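Local coordinates for protein NtrC family transcriptional regulator (Clostridium acetobutylicum ATCC 824, PDB 2Q5C) that probably acts as a DNA-binding, ATP-dependent transcriptional regulator, of which this chain is the N-terminal PrpR-type domain, likely the sensory part, at residues S148-T151 / V152-A156; S37-R40 / A41-I44. All coordinates share one frame; numbering follows the deposited sequence.

Contact 1: residues S148-T151 / V152-A156; sequences SGKT and VTDEA. With GOL (glycerol), chain I.
Lys150 and Asp154, one helical turn apart, meet across the first turn of helix 150-158. The lysine leaves CA away from the following turn, but bends at chi2 (60°) and chi4 (58°) bring its ammonium round in front of the two carboxylate oxygens: NZ is 3.1 Å from Asp154 OD2, approached on the syn side, and forms a weaker bond to OD1. The pair is a salt bridge with OD2 as the stronger partner. Ser148 lies against Val152: Ser148 CB meets Val152 CG1 at 3.5 Å, tight for two carbons, while Ser148 OG is hydrogen-bonded to Ile100 O. Gly149 is the N-cap residue, and its O accepts Thr153 N at 2.9 Å, N-H...O angle 162°. Thr153 OG1 is directed to Thr165 OG1, with its CG2 turned to Ser148 O. At the helix start, Thr151 N and OG1 both grip glycerol O2, at 3.0 and 2.7 Å, and Val152 N reaches glycerol O3 at 3.3 Å. First-turn amides that point out of the helix end thus meet a polyol, probably from the crystallisation liquor; their arrangement is consistent with a pocket suited to oxygen-rich or perhaps anionic ligands, where the helix N-terminus would probably favour negative charge.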
loop_
_atom_site.group_PDB
_atom_site.type_symbol
_atom_site.label_atom_id
_atom_site.label_comp_id
_atom_site.label_asym_id
_atom_site.label_seq_id
_atom_site.Cartn_x
_atom_site.Cartn_y
_atom_site.Cartn_z
ATOM N N SER A 148 -9.187 -1.452 3.487
ATOM C CA SER A 148 -7.887 -2.100 3.441
ATOM C C SER A 148 -7.109 -1.575 2.257
ATOM O O SER A 148 -7.517 -0.622 1.584
ATOM C CB SER A 148 -8.059 -3.633 3.298
ATOM O OG SER A 148 -6.862 -4.362 3.600
ATOM N N GLY A 149 -5.985 -2.223 1.986
ATOM C CA GLY A 149 -5.267 -1.955 0.741
ATOM C C GLY A 149 -5.985 -2.482 -0.491
ATOM O O GLY A 149 -6.940 -3.278 -0.407
ATOM N N LYS A 150 -5.510 -2.069 -1.656
ATOM C CA LYS A 150 -6.209 -2.295 -2.913
ATOM C C LYS A 150 -6.420 -3.764 -3.277
ATOM O O LYS A 150 -7.477 -4.126 -3.805
ATOM C CB LYS A 150 -5.473 -1.568 -4.062
ATOM C CG LYS A 150 -6.171 -1.604 -5.418
ATOM C CD LYS A 150 -7.543 -0.963 -5.377
ATOM C CE LYS A 150 -7.943 -0.384 -6.749
ATOM N NZ LYS A 150 -7.961 -1.405 -7.855
ATOM N N THR A 151 -5.432 -4.627 -3.046
ATOM C CA THR A 151 -5.621 -6.030 -3.416
ATOM C C THR A 151 -6.756 -6.624 -2.580
ATOM O O THR A 151 -7.615 -7.385 -3.087
ATOM C CB THR A 151 -4.330 -6.812 -3.230
ATOM O OG1 THR A 151 -3.281 -6.105 -3.925
ATOM C CG2 THR A 151 -4.449 -8.200 -3.786
ATOM N N VAL A 152 -6.763 -6.276 -1.302
ATOM C CA VAL A 152 -7.819 -6.742 -0.394
ATOM C C VAL A 152 -9.176 -6.148 -0.761
ATOM O O VAL A 152 -10.174 -6.885 -0.770
ATOM C CB VAL A 152 -7.446 -6.471 1.052
ATOM C CG1 VAL A 152 -8.578 -6.840 2.005
ATOM C CG2 VAL A 152 -6.201 -7.272 1.423
ATOM N N THR A 153 -9.256 -4.840 -1.028
ATOM C CA THR A 153 -10.573 -4.273 -1.343
ATOM C C THR A 153 -11.080 -4.794 -2.658
ATOM O O THR A 153 -12.304 -4.970 -2.814
ATOM C CB THR A 153 -10.616 -2.724 -1.267
ATOM O OG1 THR A 153 -9.645 -2.180 -2.166
ATOM C CG2 THR A 153 -10.306 -2.261 0.157
ATOM N N ASP A 154 -10.181 -5.063 -3.608
ATOM C CA ASP A 154 -10.593 -5.684 -4.875
ATOM C C ASP A 154 -11.226 -7.045 -4.626
ATOM O O ASP A 154 -12.265 -7.363 -5.235
ATOM C CB ASP A 154 -9.440 -5.805 -5.874
ATOM C CG ASP A 154 -9.136 -4.508 -6.588
ATOM O OD1 ASP A 154 -9.982 -3.590 -6.591
ATOM O OD2 ASP A 154 -8.036 -4.433 -7.202
ATOM N N GLU A 155 -10.652 -7.846 -3.734
ATOM C CA GLU A 155 -11.243 -9.149 -3.401
ATOM C C GLU A 155 -12.604 -8.981 -2.691
ATOM O O GLU A 155 -13.545 -9.772 -2.912
ATOM C CB GLU A 155 -10.270 -9.994 -2.552
ATOM C CG GLU A 155 -10.757 -11.437 -2.228
ATOM C CD GLU A 155 -11.044 -12.317 -3.447
ATOM O OE1 GLU A 155 -10.457 -12.090 -4.529
ATOM O OE2 GLU A 155 -11.844 -13.272 -3.289
ATOM N N ALA A 156 -12.719 -7.970 -1.824
ATOM C CA ALA A 156 -13.988 -7.654 -1.158
ATOM C C ALA A 156 -15.073 -7.436 -2.180
ATOM O O ALA A 156 -16.177 -8.013 -2.071
ATOM C CB ALA A 156 -13.838 -6.385 -0.274
HETATM C C1 GOL I . -0.492 -4.329 -1.337
HETATM O O1 GOL I . 0.355 -3.981 -0.271
HETATM C C2 GOL I . -1.960 -4.016 -1.052
HETATM O O2 GOL I . -2.551 -4.071 -2.335
HETATM C C3 GOL I . -2.568 -5.122 -0.190
HETATM O O3 GOL I . -3.998 -4.997 -0.168
#

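Contact 2: residues S37-R40 / A41-I44; sequences SLTR and ASKI
Arg40 and Ile44 come together through two first torsions: Arg40 CG stands opposite the backbone N (chi1 178°) with the chain extended as far as NE, while Ile44 CG1 lies opposite its own carbonyl carbon (chi1 -70°), which carries CD1 back toward the preceding turn. Ile44 CD1 consequently sits over the centre of one face of the Arg40 guanidinium, 4.1 Å above its plane, and its nearest atom there is Arg40 CZ at 4.2 Å. That position makes the approach one of a methyl on a flat cationic face, the two side chains running at a slant to each other. Arg40 NH1 is also hydrogen-bonded to Thr35 O, at the end of strand 30-35; this should restrict the rotation of the guanidinium.

Ser42 OG turns back along the helix and donates to Thr39 O at 2.7 Å, only slightly tilted from the carbonyl plane. The same oxygen, Thr39 O, accepts Lys43 N at 3.0 Å, nearly in line with the C=O, and is therefore held by two donors.

These bonds lie in the opening turns of helix 38-48, which follows strand 30-35 in a lobe built on a parallel sheet of strand order 2-1-3-4, helices and strands alternating along the chain. Ala41 N donates to Ser37 O at 3.0 Å, but the donor stands 70° out of the carbonyl plane, whereas Ser42 N meets Leu38 O almost head-on. Ala41 CB lies 3.4 Å from Leu38 O, and the residue touches Thr61 of helix 59-66. Leu38 extends to Ala60 of that helix, and Thr39 OG1, on the exposed side, is hydrogen-bonded to Glu128.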
loop_
_atom_site.group_PDB
_atom_site.type_symbol
_atom_site.label_atom_id
_atom_site.label_comp_id
_atom_site.label_asym_id
_atom_site.label_seq_id
_atom_site.Cartn_x
_atom_site.Cartn_y
_atom_site.Cartn_z
ATOM N N SER A 37 0.988 -5.548 -7.422
ATOM C CA SER A 37 1.111 -5.739 -5.975
ATOM C C SER A 37 1.633 -7.144 -5.644
ATOM O O SER A 37 1.607 -8.058 -6.497
ATOM C CB SER A 37 -0.250 -5.547 -5.271
ATOM O OG SER A 37 -1.122 -6.621 -5.612
ATOM N N LEU A 38 2.074 -7.289 -4.403
ATOM C CA LEU A 38 2.355 -8.599 -3.806
ATOM C C LEU A 38 3.287 -9.471 -4.655
ATOM O O LEU A 38 4.335 -8.980 -5.111
ATOM C CB LEU A 38 1.053 -9.296 -3.436
ATOM C CG LEU A 38 0.138 -8.464 -2.516
ATOM C CD1 LEU A 38 -1.133 -9.253 -2.194
ATOM C CD2 LEU A 38 0.809 -8.004 -1.245
ATOM N N THR A 39 2.961 -10.746 -4.868
ATOM C CA THR A 39 3.907 -11.624 -5.599
ATOM C C THR A 39 4.190 -11.125 -7.012
ATOM O O THR A 39 5.349 -11.098 -7.459
ATOM C CB THR A 39 3.425 -13.089 -5.596
ATOM O OG1 THR A 39 3.344 -13.525 -4.240
ATOM C CG2 THR A 39 4.392 -13.989 -6.380
ATOM N N ARG A 40 3.164 -10.690 -7.735
ATOM C CA ARG A 40 3.387 -10.184 -9.088
ATOM C C ARG A 40 4.320 -8.960 -9.083
ATOM O O ARG A 40 5.192 -8.844 -9.957
ATOM C CB ARG A 40 2.045 -9.837 -9.720
ATOM C CG ARG A 40 2.175 -9.260 -11.076
ATOM C CD ARG A 40 0.880 -9.359 -11.843
ATOM N NE ARG A 40 1.034 -8.695 -13.137
ATOM C CZ ARG A 40 0.858 -7.392 -13.326
ATOM N NH1 ARG A 40 0.509 -6.612 -12.306
ATOM N NH2 ARG A 40 1.032 -6.866 -14.532
ATOM N N ALA A 41 4.154 -8.063 -8.099
ATOM C CA ALA A 41 5.073 -6.933 -7.933
ATOM C C ALA A 41 6.493 -7.377 -7.682
ATOM O O ALA A 41 7.414 -6.770 -8.223
ATOM C CB ALA A 41 4.597 -5.996 -6.817
ATOM N N SER A 42 6.669 -8.459 -6.912
ATOM C CA SER A 42 8.032 -8.941 -6.627
ATOM C C SER A 42 8.685 -9.500 -7.900
ATOM O O SER A 42 9.886 -9.307 -8.096
ATOM C CB SER A 42 8.013 -9.963 -5.486
ATOM O OG SER A 42 7.513 -11.207 -5.883
ATOM N N LYS A 43 7.917 -10.123 -8.782
ATOM C CA LYS A 43 8.473 -10.604 -10.061
ATOM C C LYS A 43 8.918 -9.433 -10.950
ATOM O O LYS A 43 9.989 -9.445 -11.563
ATOM C CB LYS A 43 7.470 -11.493 -10.794
ATOM C CG LYS A 43 8.005 -11.974 -12.147
ATOM C CD LYS A 43 7.069 -12.976 -12.779
ATOM C CE LYS A 43 7.623 -13.464 -14.137
ATOM N NZ LYS A 43 6.764 -14.595 -14.675
ATOM N N ILE A 44 8.100 -8.389 -11.005
ATOM C CA ILE A 44 8.460 -7.201 -11.785
ATOM C C ILE A 44 9.689 -6.514 -11.166
ATOM O O ILE A 44 10.620 -6.124 -11.897
ATOM C CB ILE A 44 7.254 -6.242 -11.864
ATOM C CG1 ILE A 44 6.159 -6.837 -12.743
ATOM C CG2 ILE A 44 7.679 -4.859 -12.389
ATOM C CD1 ILE A 44 4.781 -6.187 -12.513
#

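In the fold
Both contacts are first turns of helices that follow strands, one in each of the two lobes built on parallel four-stranded sheets. Their centres are about 16 Å apart, yet the helix starts meet across the space between the lobes: Thr151 OG1 lies 2.8 Å from Ser37 OG, a probable hydrogen bond, and Thr151 CG2 packs on Leu38 CD1. Contact 1 is the more deeply set, with three buried and no exposed residues among eight; contact 2 has two buried and three exposed (Thr39, Arg40 and Lys43). Chemistry follows place: contact 1 pairs opposite charges and binds a glycerol, contact 2 sets a methyl over a guanidinium, and its N-terminal end, at Ser37, also borders glycerol.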